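Local coordinates for protein endo-beta-mannanase (Opitutaceae bacterium TAV5, PDB 7BOB) that probably hydrolyses beta-1,4-linked mannosides as a homotrimeric glycoside hydrolase family 5 exo-mannosidase from a bacterium of the termite hindgut, at residues 110-122 with 160-174. Numbering follows the deposited sequence.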
ATOM      1  N   TRP A 110      21.278  -0.939 -19.347  1.00 48.12           N
ATOM      2  CA  TRP A 110      21.039  -2.212 -19.990  1.00 50.06           C
ATOM      3  C   TRP A 110      21.254  -2.084 -21.496  1.00 53.09           C
ATOM      4  O   TRP A 110      21.256  -0.976 -22.050  1.00 50.87           O
ATOM      5  CB  TRP A 110      19.607  -2.706 -19.714  1.00 50.80           C
ATOM      6  CG  TRP A 110      19.305  -3.146 -18.301  1.00 51.42           C
ATOM      7  CD1 TRP A 110      18.184  -2.828 -17.576  1.00 52.05           C
ATOM      8  CD2 TRP A 110      20.104  -3.997 -17.449  1.00 49.66           C
ATOM      9  NE1 TRP A 110      18.238  -3.422 -16.336  1.00 52.53           N
ATOM     10  CE2 TRP A 110      19.406  -4.140 -16.230  1.00 53.02           C
ATOM     11  CE3 TRP A 110      21.330  -4.655 -17.601  1.00 51.05           C
ATOM     12  CZ2 TRP A 110      19.900  -4.912 -15.165  1.00 49.02           C
ATOM     13  CZ3 TRP A 110      21.821  -5.420 -16.539  1.00 51.82           C
ATOM     14  CH2 TRP A 110      21.102  -5.537 -15.338  1.00 51.66           C
ATOM     15  N   PRO A 111      21.461  -3.198 -22.194  1.00 53.00           N
ATOM     16  CA  PRO A 111      21.572  -3.123 -23.653  1.00 53.69           C
ATOM     17  C   PRO A 111      20.286  -2.610 -24.255  1.00 51.98           C
ATOM     18  O   PRO A 111      19.187  -2.840 -23.711  1.00 52.42           O
ATOM     19  CB  PRO A 111      21.855  -4.577 -24.063  1.00 52.13           C
ATOM     20  CG  PRO A 111      22.568  -5.168 -22.857  1.00 55.90           C
ATOM     21  CD  PRO A 111      21.862  -4.514 -21.656  1.00 50.32           C
ATOM     22  N   PRO A 112      20.365  -1.869 -25.363  1.00 53.63           N
ATOM     23  CA  PRO A 112      19.139  -1.287 -25.943  1.00 55.85           C
ATOM     24  C   PRO A 112      18.125  -2.325 -26.397  1.00 54.87           C
ATOM     25  O   PRO A 112      16.928  -2.021 -26.427  1.00 54.30           O
ATOM     26  CB  PRO A 112      19.660  -0.449 -27.118  1.00 51.16           C
ATOM     27  CG  PRO A 112      21.053  -0.942 -27.393  1.00 53.33           C
ATOM     28  CD  PRO A 112      21.582  -1.448 -26.080  1.00 54.76           C
ATOM     29  N   TRP A 113      18.559  -3.549 -26.704  1.00 56.64           N
ATOM     30  CA  TRP A 113      17.660  -4.608 -27.144  1.00 55.75           C
ATOM     31  C   TRP A 113      16.918  -5.293 -26.003  1.00 57.48           C
ATOM     32  O   TRP A 113      16.152  -6.233 -26.256  1.00 57.96           O
ATOM     33  CB  TRP A 113      18.434  -5.651 -27.945  1.00 52.17           C
ATOM     34  CG  TRP A 113      19.770  -6.002 -27.374  1.00 55.41           C
ATOM     35  CD1 TRP A 113      20.984  -5.447 -27.704  1.00 51.23           C
ATOM     36  CD2 TRP A 113      20.048  -7.010 -26.390  1.00 55.28           C
ATOM     37  NE1 TRP A 113      21.987  -6.058 -27.002  1.00 51.60           N
ATOM     38  CE2 TRP A 113      21.442  -7.018 -26.184  1.00 53.61           C
ATOM     39  CE3 TRP A 113      19.255  -7.916 -25.682  1.00 52.03           C
ATOM     40  CZ2 TRP A 113      22.059  -7.882 -25.275  1.00 52.74           C
ATOM     41  CZ3 TRP A 113      19.875  -8.781 -24.790  1.00 57.35           C
ATOM     42  CH2 TRP A 113      21.261  -8.754 -24.592  1.00 52.46           C
ATOM     43  N   LYS A 114      17.124  -4.872 -24.762  1.00 57.05           N
ATOM     44  CA  LYS A 114      16.296  -5.328 -23.657  1.00 54.61           C
ATOM     45  C   LYS A 114      15.251  -4.249 -23.390  1.00 61.32           C
ATOM     46  O   LYS A 114      15.603  -3.097 -23.103  1.00 60.29           O
ATOM     47  CB  LYS A 114      17.126  -5.611 -22.404  1.00 56.90           C
ATOM     48  CG  LYS A 114      16.304  -5.784 -21.115  1.00 53.34           C
ATOM     49  CD  LYS A 114      17.175  -5.578 -19.862  1.00 53.60           C
ATOM     50  CE  LYS A 114      16.356  -5.604 -18.556  1.00 52.84           C
ATOM     51  NZ  LYS A 114      15.216  -4.663 -18.625  1.00 54.64           N
ATOM     52  N   SER A 115      13.978  -4.613 -23.528  1.00 55.13           N
ATOM     53  CA  SER A 115      12.900  -3.698 -23.208  1.00 57.31           C
ATOM     54  C   SER A 115      12.589  -3.761 -21.718  1.00 58.66           C
ATOM     55  O   SER A 115      12.949  -4.718 -21.017  1.00 58.61           O
ATOM     56  CB  SER A 115      11.647  -4.038 -24.006  1.00 56.62           C
ATOM     57  OG  SER A 115      10.999  -5.146 -23.409  1.00 60.25           O
ATOM     58  N   ASP A 116      11.901  -2.727 -21.231  1.00 57.84           N
ATOM     59  CA  ASP A 116      11.511  -2.736 -19.827  1.00 59.39           C
ATOM     60  C   ASP A 116      10.518  -3.845 -19.525  1.00 58.27           C
ATOM     61  O   ASP A 116      10.390  -4.236 -18.364  1.00 59.25           O
ATOM     62  CB  ASP A 116      10.942  -1.379 -19.421  1.00 57.48           C
ATOM     63  CG  ASP A 116      11.849  -0.231 -19.819  1.00 68.79           C
ATOM     64  OD1 ASP A 116      13.100  -0.388 -19.739  1.00 67.28           O
ATOM     65  OD2 ASP A 116      11.311   0.819 -20.239  1.00 70.91           O
ATOM     66  N   THR A 117       9.836  -4.384 -20.541  1.00 57.32           N
ATOM     67  CA  THR A 117       8.969  -5.537 -20.315  1.00 56.55           C
ATOM     68  C   THR A 117       9.748  -6.825 -20.079  1.00 56.40           C
ATOM     69  O   THR A 117       9.153  -7.821 -19.660  1.00 54.79           O
ATOM     70  CB  THR A 117       8.010  -5.748 -21.499  1.00 59.01           C
ATOM     71  OG1 THR A 117       8.711  -6.377 -22.580  1.00 55.48           O
ATOM     72  CG2 THR A 117       7.417  -4.424 -21.980  1.00 59.68           C
ATOM     73  N   GLN A 118      11.056  -6.844 -20.339  1.00 53.60           N
ATOM     74  CA  GLN A 118      11.851  -8.058 -20.230  1.00 48.23           C
ATOM     75  C   GLN A 118      12.597  -8.036 -18.908  1.00 52.86           C
ATOM     76  O   GLN A 118      13.576  -7.296 -18.747  1.00 48.24           O
ATOM     77  CB  GLN A 118      12.826  -8.180 -21.386  1.00 52.23           C
ATOM     78  CG  GLN A 118      12.196  -8.496 -22.734  1.00 51.83           C
ATOM     79  CD  GLN A 118      13.256  -8.430 -23.777  1.00 51.41           C
ATOM     80  OE1 GLN A 118      13.487  -7.370 -24.355  1.00 50.13           O
ATOM     81  NE2 GLN A 118      13.992  -9.529 -23.946  1.00 44.01           N
ATOM     82  N   ASN A 119      12.130  -8.860 -17.982  1.00 52.56           N
ATOM     83  CA  ASN A 119      12.699  -8.981 -16.657  1.00 49.44           C
ATOM     84  C   ASN A 119      14.044  -9.687 -16.731  1.00 52.53           C
ATOM     85  O   ASN A 119      14.127 -10.806 -17.247  1.00 52.55           O
ATOM     86  CB  ASN A 119      11.737  -9.759 -15.767  1.00 47.77           C
ATOM     87  CG  ASN A 119      12.270  -9.937 -14.349  1.00 51.47           C
ATOM     88  OD1 ASN A 119      13.123 -10.787 -14.099  1.00 51.49           O
ATOM     89  ND2 ASN A 119      11.764  -9.129 -13.417  1.00 50.34           N
ATOM     90  N   LEU A 120      15.086  -9.045 -16.183  1.00 50.32           N
ATOM     91  CA  LEU A 120      16.446  -9.570 -16.299  1.00 52.53           C
ATOM     92  C   LEU A 120      16.531 -11.031 -15.871  1.00 51.16           C
ATOM     93  O   LEU A 120      17.276 -11.817 -16.466  1.00 52.31           O
ATOM     94  CB  LEU A 120      17.425  -8.722 -15.467  1.00 49.20           C
ATOM     95  CG  LEU A 120      18.885  -9.222 -15.469  1.00 51.35           C
ATOM     96  CD1 LEU A 120      19.611  -8.779 -16.728  1.00 50.86           C
ATOM     97  CD2 LEU A 120      19.685  -8.818 -14.211  1.00 47.37           C
ATOM     98  N   PHE A 121      15.758 -11.423 -14.860  1.00 46.50           N
ATOM     99  CA  PHE A 121      15.920 -12.739 -14.255  1.00 48.91           C
ATOM    100  C   PHE A 121      15.037 -13.817 -14.872  1.00 50.56           C
ATOM    101  O   PHE A 121      15.414 -14.996 -14.864  1.00 50.18           O
ATOM    102  CB  PHE A 121      15.616 -12.664 -12.751  1.00 49.43           C
ATOM    103  CG  PHE A 121      16.485 -11.690 -11.996  1.00 49.23           C
ATOM    104  CD1 PHE A 121      17.870 -11.829 -11.992  1.00 50.54           C
ATOM    105  CD2 PHE A 121      15.914 -10.642 -11.279  1.00 47.61           C
ATOM    106  CE1 PHE A 121      18.677 -10.938 -11.282  1.00 47.39           C
ATOM    107  CE2 PHE A 121      16.707  -9.753 -10.558  1.00 49.04           C
ATOM    108  CZ  PHE A 121      18.098  -9.900 -10.560  1.00 47.24           C
ATOM    109  N   SER A 122      13.856 -13.460 -15.371  1.00 48.94           N
ATOM    110  CA  SER A 122      12.859 -14.447 -15.761  1.00 52.40           C
ATOM    111  C   SER A 122      12.605 -14.518 -17.252  1.00 53.25           C
ATOM    112  O   SER A 122      12.137 -15.555 -17.733  1.00 56.00           O
ATOM    113  CB  SER A 122      11.526 -14.135 -15.083  1.00 49.33           C
ATOM    114  OG  SER A 122      11.174 -12.811 -15.422  1.00 52.65           O
ATOM    115  N   LEU A 160      17.787  -4.114  -8.019  1.00 49.42           N
ATOM    116  CA  LEU A 160      17.095  -3.926  -9.278  1.00 49.88           C
ATOM    117  C   LEU A 160      15.583  -4.051  -9.087  1.00 50.18           C
ATOM    118  O   LEU A 160      15.116  -4.947  -8.371  1.00 46.06           O
ATOM    119  CB  LEU A 160      17.561  -4.966 -10.290  1.00 44.84           C
ATOM    120  CG  LEU A 160      18.950  -4.751 -10.887  1.00 45.57           C
ATOM    121  CD1 LEU A 160      19.413  -6.015 -11.595  1.00 43.58           C
ATOM    122  CD2 LEU A 160      18.962  -3.536 -11.817  1.00 46.42           C
ATOM    123  N   PRO A 161      14.795  -3.194  -9.736  1.00 45.02           N
ATOM    124  CA  PRO A 161      13.333  -3.396  -9.710  1.00 51.11           C
ATOM    125  C   PRO A 161      12.948  -4.792 -10.153  1.00 50.58           C
ATOM    126  O   PRO A 161      11.911  -5.308  -9.724  1.00 47.65           O
ATOM    127  CB  PRO A 161      12.785  -2.343 -10.693  1.00 46.00           C
ATOM    128  CG  PRO A 161      13.946  -1.553 -11.180  1.00 52.18           C
ATOM    129  CD  PRO A 161      15.231  -2.239 -10.766  1.00 46.78           C
ATOM    130  N   ASP A 162      13.779  -5.424 -10.995  1.00 46.04           N
ATOM    131  CA  ASP A 162      13.481  -6.760 -11.510  1.00 46.51           C
ATOM    132  C   ASP A 162      13.313  -7.787 -10.398  1.00 48.81           C
ATOM    133  O   ASP A 162      12.626  -8.798 -10.603  1.00 48.80           O
ATOM    134  CB  ASP A 162      14.588  -7.222 -12.471  1.00 46.36           C
ATOM    135  CG  ASP A 162      14.906  -6.195 -13.538  1.00 49.47           C
ATOM    136  OD1 ASP A 162      15.339  -5.084 -13.163  1.00 49.13           O
ATOM    137  OD2 ASP A 162      14.729  -6.506 -14.750  1.00 54.03           O
ATOM    138  N   CYS A 163      13.951  -7.571  -9.233  1.00 46.10           N
ATOM    139  CA  CYS A 163      13.812  -8.477  -8.080  1.00 51.59           C
ATOM    140  C   CYS A 163      12.384  -8.565  -7.537  1.00 51.58           C
ATOM    141  O   CYS A 163      12.009  -9.591  -6.955  1.00 52.56           O
ATOM    142  CB  CYS A 163      14.714  -8.026  -6.939  1.00 45.76           C
ATOM    143  SG  CYS A 163      16.435  -8.039  -7.415  1.00 50.93           S
ATOM    144  N   SER A 164      11.619  -7.474  -7.622  1.00 51.89           N
ATOM    145  CA  SER A 164      10.230  -7.488  -7.156  1.00 52.87           C
ATOM    146  C   SER A 164       9.338  -8.289  -8.087  1.00 51.67           C
ATOM    147  O   SER A 164       8.374  -8.910  -7.641  1.00 52.16           O
ATOM    148  CB  SER A 164       9.653  -6.068  -7.053  1.00 56.47           C
ATOM    149  OG  SER A 164      10.560  -5.146  -6.473  1.00 63.33           O
ATOM    150  N   ALA A 165       9.646  -8.284  -9.373  1.00 52.46           N
ATOM    151  CA  ALA A 165       8.781  -8.907 -10.360  1.00 55.48           C
ATOM    152  C   ALA A 165       9.129 -10.364 -10.627  1.00 54.70           C
ATOM    153  O   ALA A 165       8.294 -11.099 -11.160  1.00 57.18           O
ATOM    154  CB  ALA A 165       8.837  -8.107 -11.663  1.00 50.43           C
ATOM    155  N   ALA A 166      10.329 -10.806 -10.284  1.00 54.28           N
ATOM    156  CA  ALA A 166      10.694 -12.200 -10.456  1.00 52.92           C
ATOM    157  C   ALA A 166      10.544 -12.924  -9.129  1.00 53.10           C
ATOM    158  O   ALA A 166      10.840 -12.362  -8.075  1.00 49.83           O
ATOM    159  CB  ALA A 166      12.126 -12.334 -10.951  1.00 50.29           C
ATOM    160  N   THR A 167      10.098 -14.176  -9.186  1.00 51.39           N
ATOM    161  CA  THR A 167      10.012 -14.961  -7.968  1.00 50.87           C
ATOM    162  C   THR A 167      11.414 -15.280  -7.444  1.00 53.48           C
ATOM    163  O   THR A 167      12.383 -15.305  -8.212  1.00 51.77           O
ATOM    164  CB  THR A 167       9.264 -16.262  -8.216  1.00 55.25           C
ATOM    165  OG1 THR A 167      10.036 -17.066  -9.121  1.00 55.30           O
ATOM    166  CG2 THR A 167       7.842 -15.993  -8.800  1.00 49.86           C
ATOM    167  N   PRO A 168      11.547 -15.508  -6.130  1.00 52.10           N
ATOM    168  CA  PRO A 168      12.810 -16.046  -5.603  1.00 50.20           C
ATOM    169  C   PRO A 168      13.304 -17.279  -6.355  1.00 53.36           C
ATOM    170  O   PRO A 168      14.508 -17.407  -6.597  1.00 51.13           O
ATOM    171  CB  PRO A 168      12.466 -16.369  -4.141  1.00 49.25           C
ATOM    172  CG  PRO A 168      11.351 -15.423  -3.785  1.00 51.82           C
ATOM    173  CD  PRO A 168      10.548 -15.261  -5.069  1.00 50.88           C
ATOM    174  N   ALA A 169      12.406 -18.200  -6.716  1.00 52.79           N
ATOM    175  CA  ALA A 169      12.814 -19.363  -7.496  1.00 52.22           C
ATOM    176  C   ALA A 169      13.477 -18.947  -8.809  1.00 56.30           C
ATOM    177  O   ALA A 169      14.467 -19.563  -9.240  1.00 56.82           O
ATOM    178  CB  ALA A 169      11.604 -20.265  -7.770  1.00 51.74           C
ATOM    179  N   GLN A 170      12.952 -17.895  -9.454  1.00 50.73           N
ATOM    180  CA  GLN A 170      13.512 -17.446 -10.725  1.00 52.21           C
ATOM    181  C   GLN A 170      14.863 -16.754 -10.542  1.00 54.67           C
ATOM    182  O   GLN A 170      15.747 -16.876 -11.402  1.00 54.50           O
ATOM    183  CB  GLN A 170      12.526 -16.511 -11.431  1.00 54.33           C
ATOM    184  CG  GLN A 170      11.406 -17.227 -12.177  1.00 48.03           C
ATOM    185  CD  GLN A 170      10.274 -16.295 -12.523  1.00 53.62           C
ATOM    186  OE1 GLN A 170      10.016 -15.322 -11.814  1.00 55.97           O
ATOM    187  NE2 GLN A 170       9.569 -16.599 -13.602  1.00 53.49           N
ATOM    188  N   VAL A 171      15.024 -15.984  -9.459  1.00 49.39           N
ATOM    189  CA  VAL A 171      16.323 -15.386  -9.161  1.00 50.86           C
ATOM    190  C   VAL A 171      17.342 -16.469  -8.853  1.00 52.93           C
ATOM    191  O   VAL A 171      18.491 -16.411  -9.310  1.00 52.13           O
ATOM    192  CB  VAL A 171      16.213 -14.387  -7.993  1.00 51.26           C
ATOM    193  CG1 VAL A 171      17.615 -13.992  -7.476  1.00 47.21           C
ATOM    194  CG2 VAL A 171      15.386 -13.161  -8.396  1.00 49.69           C
ATOM    195  N   HIS A 172      16.942 -17.469  -8.061  1.00 50.38           N
ATOM    196  CA  HIS A 172      17.822 -18.594  -7.768  1.00 52.30           C
ATOM    197  C   HIS A 172      18.280 -19.272  -9.051  1.00 57.30           C
ATOM    198  O   HIS A 172      19.470 -19.593  -9.202  1.00 51.12           O
ATOM    199  CB  HIS A 172      17.098 -19.579  -6.850  1.00 54.63           C
ATOM    200  CG  HIS A 172      17.901 -20.784  -6.465  1.00 53.87           C
ATOM    201  ND1 HIS A 172      18.343 -21.003  -5.177  1.00 59.25           N
ATOM    202  CD2 HIS A 172      18.297 -21.860  -7.185  1.00 54.96           C
ATOM    203  CE1 HIS A 172      18.994 -22.151  -5.123  1.00 55.72           C
ATOM    204  NE2 HIS A 172      18.981 -22.691  -6.330  1.00 58.06           N
ATOM    205  N   GLU A 173      17.349 -19.461 -10.006  1.00 55.80           N
ATOM    206  CA  GLU A 173      17.687 -20.130 -11.252  1.00 52.39           C
ATOM    207  C   GLU A 173      18.609 -19.271 -12.107  1.00 57.29           C
ATOM    208  O   GLU A 173      19.551 -19.785 -12.718  1.00 59.28           O
ATOM    209  CB  GLU A 173      16.407 -20.498 -12.016  1.00 54.90           C
ATOM    210  CG  GLU A 173      16.612 -21.059 -13.429  1.00 53.65           C
ATOM    211  CD  GLU A 173      17.385 -22.392 -13.448  1.00 59.53           C
ATOM    212  OE1 GLU A 173      17.562 -23.025 -12.387  1.00 64.19           O
ATOM    213  OE2 GLU A 173      17.823 -22.815 -14.531  1.00 62.21           O
ATOM    214  N   TRP A 174      18.351 -17.963 -12.174  1.00 55.03           N
ATOM    215  CA  TRP A 174      19.204 -17.080 -12.963  1.00 51.87           C
ATOM    216  C   TRP A 174      20.629 -17.102 -12.443  1.00 56.87           C
ATOM    217  O   TRP A 174      21.596 -17.091 -13.227  1.00 56.01           O
ATOM    218  CB  TRP A 174      18.650 -15.664 -12.914  1.00 52.63           C
ATOM    219  CG  TRP A 174      19.407 -14.670 -13.718  1.00 53.14           C
ATOM    220  CD1 TRP A 174      19.177 -14.328 -15.023  1.00 50.23           C
ATOM    221  CD2 TRP A 174      20.486 -13.847 -13.268  1.00 50.67           C
ATOM    222  NE1 TRP A 174      20.056 -13.349 -15.411  1.00 51.94           N
ATOM    223  CE2 TRP A 174      20.873 -13.037 -14.355  1.00 51.13           C
ATOM    224  CE3 TRP A 174      21.165 -13.716 -12.054  1.00 50.10           C
ATOM    225  CZ2 TRP A 174      21.913 -12.112 -14.266  1.00 50.65           C
ATOM    226  CZ3 TRP A 174      22.198 -12.794 -11.965  1.00 48.43           C
ATOM    227  CH2 TRP A 174      22.559 -12.002 -13.061  1.00 52.72           C
TER
HETATM  228  O   HOH W   1      16.298  -3.190 -14.351  1.00 50.76           O
HETATM  229  O   HOH W   2      19.677 -11.978 -17.956  1.00 52.08           O
HETATM  230  O   HOH W   3      15.300 -17.460 -13.903  1.00 51.36           O
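With chi1 at -58°, the CG of F121 stands opposite its own carbonyl carbon, while W174 turns its indole the other way, CG trans to the backbone N; the two rings thereby meet as a T-shaped pair. CD1 of F121 points into one face of W174, coming within 3.5 Å of W174 CD2, and the planes stand at 82°. Over one face of the phenyl ring sits V171, its CG2 in a CH-pi contact, and C163 SG approaches CE2 of F121 obliquely at 3.6 Å, a cysteine sulfur-aromatic contact.

The polar half of the contact illustrates how an asparagine can order a loop and tie it to a neighbour at once. N119 ND2 donates to D162 O over 3.0 Å, in the carbonyl plane and on a lone pair. Its OD1 turns back on the loop, accepting from F121 N and S122 N from opposite faces of its plane, an Asx turn and an Asx motif that hold the amide's rotation. D162 answers with its side chain: L120 N reaches OD2 at 2.9 Å, nearly straight (177°), on the anti side of the carboxylate and somewhat out of its plane. K114 NZ, 4.3 Å from D162 OD2, is too far for a salt bridge but may favour the charged carboxylate.

Water bridges L120 O to W174 NE1, and another joins F121 O to Q170 O. Away from these waters, L160 CD1 packs on L120 CD2 at 3.8 Å.

In the family 5 (beta/alpha)8 barrel, this contact joins the loop between strand 107-108 and helix 124-141 to the region that follows strand 151-154, including the start of helix 168-183. Helix 63-66 packs through W63 against W110 and L120, and F100 of strand 94-101 makes an edge-to-face pair with W174.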